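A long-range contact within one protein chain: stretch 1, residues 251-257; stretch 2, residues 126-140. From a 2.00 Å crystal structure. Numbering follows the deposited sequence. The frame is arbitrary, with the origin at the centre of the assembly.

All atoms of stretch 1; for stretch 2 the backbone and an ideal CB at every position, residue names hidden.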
# COMPACT_ATOMS: atom_id res chain seq x y z
N VAL A 251 -16.61 -10.00 5.14
CA VAL A 251 -15.21 -9.58 4.97
C VAL A 251 -15.15 -8.17 4.40
O VAL A 251 -15.93 -7.80 3.51
CB VAL A 251 -14.39 -10.55 4.07
CG1 VAL A 251 -12.90 -10.18 4.08
CG2 VAL A 251 -14.57 -12.01 4.52
N PHE A 252 -14.22 -7.38 4.93
CA PHE A 252 -14.02 -6.00 4.49
C PHE A 252 -12.55 -5.75 4.19
O PHE A 252 -11.67 -6.26 4.89
CB PHE A 252 -14.51 -5.03 5.56
CG PHE A 252 -16.01 -5.09 5.81
CD1 PHE A 252 -16.88 -4.24 5.12
CD2 PHE A 252 -16.54 -5.98 6.74
CE1 PHE A 252 -18.25 -4.29 5.35
CE2 PHE A 252 -17.91 -6.05 6.97
CZ PHE A 252 -18.77 -5.20 6.27
N GLY A 253 -12.29 -4.97 3.15
CA GLY A 253 -10.93 -4.59 2.79
C GLY A 253 -10.75 -3.10 2.85
O GLY A 253 -11.67 -2.33 2.52
N ILE A 254 -9.57 -2.67 3.28
CA ILE A 254 -9.22 -1.26 3.27
C ILE A 254 -8.52 -0.96 1.95
O ILE A 254 -7.78 -1.81 1.43
CB ILE A 254 -8.27 -0.91 4.45
CG1 ILE A 254 -8.94 -1.22 5.80
CG2 ILE A 254 -7.82 0.55 4.39
CD1 ILE A 254 -7.98 -1.19 6.99
N SER A 255 -8.76 0.22 1.40
CA SER A 255 -7.97 0.71 0.28
C SER A 255 -7.98 2.23 0.24
O SER A 255 -9.06 2.83 0.24
CB SER A 255 -8.48 0.16 -1.05
OG SER A 255 -7.72 0.68 -2.13
N PRO A 256 -6.80 2.86 0.23
CA PRO A 256 -6.70 4.31 0.01
C PRO A 256 -7.04 4.73 -1.44
O PRO A 256 -7.22 5.93 -1.71
CB PRO A 256 -5.23 4.62 0.31
CG PRO A 256 -4.70 3.41 1.05
CD PRO A 256 -5.47 2.26 0.47
N PHE A 257 -7.14 3.75 -2.33
CA PHE A 257 -7.29 3.99 -3.77
C PHE A 257 -8.57 3.35 -4.26
O PHE A 257 -8.90 2.22 -3.87
CB PHE A 257 -6.11 3.37 -4.54
CG PHE A 257 -4.78 3.53 -3.85
CD1 PHE A 257 -4.04 4.70 -3.99
CD2 PHE A 257 -4.27 2.51 -3.05
CE1 PHE A 257 -2.83 4.86 -3.34
CE2 PHE A 257 -3.05 2.66 -2.40
CZ PHE A 257 -2.33 3.84 -2.54
N UNK A 126 -2.73 4.39 10.58
CA UNK A 126 -3.88 5.26 10.29
C UNK A 126 -4.92 4.56 9.42
O UNK A 126 -6.12 4.70 9.67
CB UNK A 126 -3.41 6.54 9.60
N UNK A 127 -4.45 3.81 8.42
CA UNK A 127 -5.33 2.97 7.60
C UNK A 127 -6.07 1.95 8.47
O UNK A 127 -7.30 1.83 8.39
CB UNK A 127 -4.53 2.25 6.51
N UNK A 128 -5.33 1.21 9.29
CA UNK A 128 -5.89 0.18 10.17
C UNK A 128 -6.92 0.75 11.13
O UNK A 128 -8.02 0.21 11.28
CB UNK A 128 -4.77 -0.50 10.96
N UNK A 129 -6.58 1.87 11.77
CA UNK A 129 -7.46 2.48 12.75
C UNK A 129 -8.71 3.07 12.10
O UNK A 129 -9.78 3.06 12.69
CB UNK A 129 -6.71 3.57 13.52
N UNK A 130 -8.56 3.56 10.87
CA UNK A 130 -9.69 4.03 10.06
C UNK A 130 -10.67 2.90 9.75
O UNK A 130 -11.89 3.07 9.86
CB UNK A 130 -9.18 4.65 8.76
N UNK A 131 -10.13 1.75 9.36
CA UNK A 131 -10.94 0.55 9.07
C UNK A 131 -11.64 -0.00 10.30
O UNK A 131 -12.78 -0.47 10.22
CB UNK A 131 -10.06 -0.54 8.46
N UNK A 132 -10.95 0.04 11.44
CA UNK A 132 -11.49 -0.48 12.70
C UNK A 132 -12.56 0.44 13.28
O UNK A 132 -13.53 -0.04 13.88
CB UNK A 132 -10.36 -0.67 13.72
N UNK A 133 -12.38 1.75 13.10
CA UNK A 133 -13.40 2.76 13.44
C UNK A 133 -14.66 2.53 12.62
O UNK A 133 -15.78 2.63 13.15
CB UNK A 133 -12.87 4.17 13.20
N UNK A 134 -14.48 2.22 11.33
CA UNK A 134 -15.61 1.82 10.48
C UNK A 134 -16.37 0.65 11.10
O UNK A 134 -17.60 0.70 11.22
CB UNK A 134 -15.12 1.44 9.08
N UNK A 135 -15.64 -0.40 11.49
CA UNK A 135 -16.24 -1.58 12.11
C UNK A 135 -16.99 -1.25 13.39
O UNK A 135 -18.12 -1.70 13.59
CB UNK A 135 -15.16 -2.62 12.41
N UNK A 136 -16.36 -0.45 14.25
CA UNK A 136 -16.93 -0.10 15.55
C UNK A 136 -18.20 0.74 15.42
O UNK A 136 -19.16 0.55 16.17
CB UNK A 136 -15.90 0.66 16.39
N UNK A 137 -18.21 1.66 14.46
CA UNK A 137 -19.35 2.55 14.25
C UNK A 137 -20.51 1.86 13.53
O UNK A 137 -21.67 2.13 13.82
CB UNK A 137 -18.91 3.78 13.45
N UNK A 138 -20.17 0.97 12.61
CA UNK A 138 -21.17 0.28 11.82
C UNK A 138 -21.79 -0.90 12.57
O UNK A 138 -23.00 -1.13 12.47
CB UNK A 138 -20.55 -0.20 10.51
N UNK A 139 -20.99 -1.62 13.35
CA UNK A 139 -21.45 -2.88 13.95
C UNK A 139 -21.42 -2.89 15.48
O UNK A 139 -21.90 -3.84 16.11
CB UNK A 139 -20.59 -4.03 13.43
N UNK A 140 -20.85 -1.84 16.07
CA UNK A 140 -20.83 -1.69 17.51
C UNK A 140 -19.49 -2.00 18.15
O UNK A 140 -18.57 -2.52 17.51
CB UNK A 140 -21.90 -2.59 18.13

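Stretch 2 is helical from 126 to 139. It crosses strand 251-255 at 141°, with the axes 9.0 Å apart at their closest. Stretch 1 offers the side chains of F252, I254 and P256, all apolar, so the facing positions need shape more than charge.

Position 126 is out of reach of stretch 1, which sets no preference. It is T126.

Position 127 points toward stretch 1. Its ideal CB lies 4.3 Å from I254 CG2, and P256 lies further along. A long side chain with an aliphatic stem would suit, such as Leu, Met or Gln. It is Q127, with chi1 m and chi2 t. It packs against both I254 and P256, and its backbone O is 3.4 Å from I254 CD1.

Position 128 points away, and many residues would fit. It is A128, whose CA is 4.0 Å from I254 CD1.

Position 130 points toward stretch 1, but its ideal CB has nothing of that stretch within 5.5 Å. A small or polar residue could stand here. It is S130, whose OG donates to T126 O at 2.7 Å.

Position 131 is the tight point. Its CA is 6.3 Å from the CA of I254, and an ideal CB would sit 2.6 Å from I254 CD1, a clash. Only glycine suits this backbone and this I254 rotamer. It is G131, and I254 CD1 rests 4.0 Å from its CA.

Positions 129 and 132 point away and 133 is out of reach, so stretch 1 does not choose among residues there. They are C129, L132 and A133.

Position 134 points toward F252, with room before the ring. A large apolar or aromatic side chain could span the gap. It is F134. Its CE2 lies over one face of the F252 ring, 3.7 Å from F252 CD1; the ring planes meet at 58°.

Position 135 points sideways, so a branched or flexible apolar chain could bend back to F252. It is L135. Its CD1 comes 4.2 Å from F252 CD2.

Positions 136, 137 and 138 are out of reach and little constrained. They are A136, S137 and E138.

Position 139 points toward the tip of F252. A long apolar or aromatic residue would reach it. It is F139; its CZ is 3.7 Å from F252 CZ, which lies at the edge of the F139 ring.

Position 140 leaves the helix with phi 104° and psi 170°. A CB would jam against the preceding carbonyl O, which calls for glycine. It is G140.

Stretch 2, residues 126-140: TQACSGLAFLASEFG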
# COMPACT_ATOMS: atom_id res chain seq x y z
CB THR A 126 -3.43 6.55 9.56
OG1 THR A 126 -2.42 7.20 10.34
CG2 THR A 126 -4.60 7.49 9.34
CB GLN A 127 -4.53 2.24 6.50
CG GLN A 127 -4.09 3.15 5.35
CD GLN A 127 -3.51 2.39 4.16
OE1 GLN A 127 -2.43 2.72 3.65
NE2 GLN A 127 -4.22 1.37 3.71
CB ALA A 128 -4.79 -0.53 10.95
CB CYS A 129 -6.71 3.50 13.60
SG CYS A 129 -5.42 2.75 14.64
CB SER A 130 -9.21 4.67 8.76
OG SER A 130 -8.51 5.87 9.03
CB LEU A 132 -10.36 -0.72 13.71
CG LEU A 132 -9.42 -1.89 13.36
CD1 LEU A 132 -8.13 -1.80 14.16
CD2 LEU A 132 -10.12 -3.25 13.55
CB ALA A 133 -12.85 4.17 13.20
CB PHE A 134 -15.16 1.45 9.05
CG PHE A 134 -16.16 0.60 8.32
CD1 PHE A 134 -17.26 1.18 7.68
CD2 PHE A 134 -16.05 -0.79 8.33
CE1 PHE A 134 -18.21 0.39 7.04
CE2 PHE A 134 -17.00 -1.59 7.70
CZ PHE A 134 -18.08 -1.00 7.05
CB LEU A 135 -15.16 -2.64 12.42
CG LEU A 135 -15.09 -3.97 11.66
CD1 LEU A 135 -15.39 -3.85 10.18
CD2 LEU A 135 -13.72 -4.61 11.88
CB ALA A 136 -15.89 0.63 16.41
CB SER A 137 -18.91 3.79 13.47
OG SER A 137 -17.98 4.54 14.23
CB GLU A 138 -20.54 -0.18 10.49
CG GLU A 138 -21.50 -0.83 9.49
CD GLU A 138 -22.51 0.14 8.89
OE1 GLU A 138 -22.32 1.38 8.97
OE2 GLU A 138 -23.50 -0.35 8.32
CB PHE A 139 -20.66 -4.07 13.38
CG PHE A 139 -20.76 -4.21 11.89
CD1 PHE A 139 -21.95 -4.62 11.30
CD2 PHE A 139 -19.67 -3.93 11.07
CE1 PHE A 139 -22.06 -4.74 9.91
CE2 PHE A 139 -19.75 -4.05 9.70
CZ PHE A 139 -20.95 -4.46 9.11
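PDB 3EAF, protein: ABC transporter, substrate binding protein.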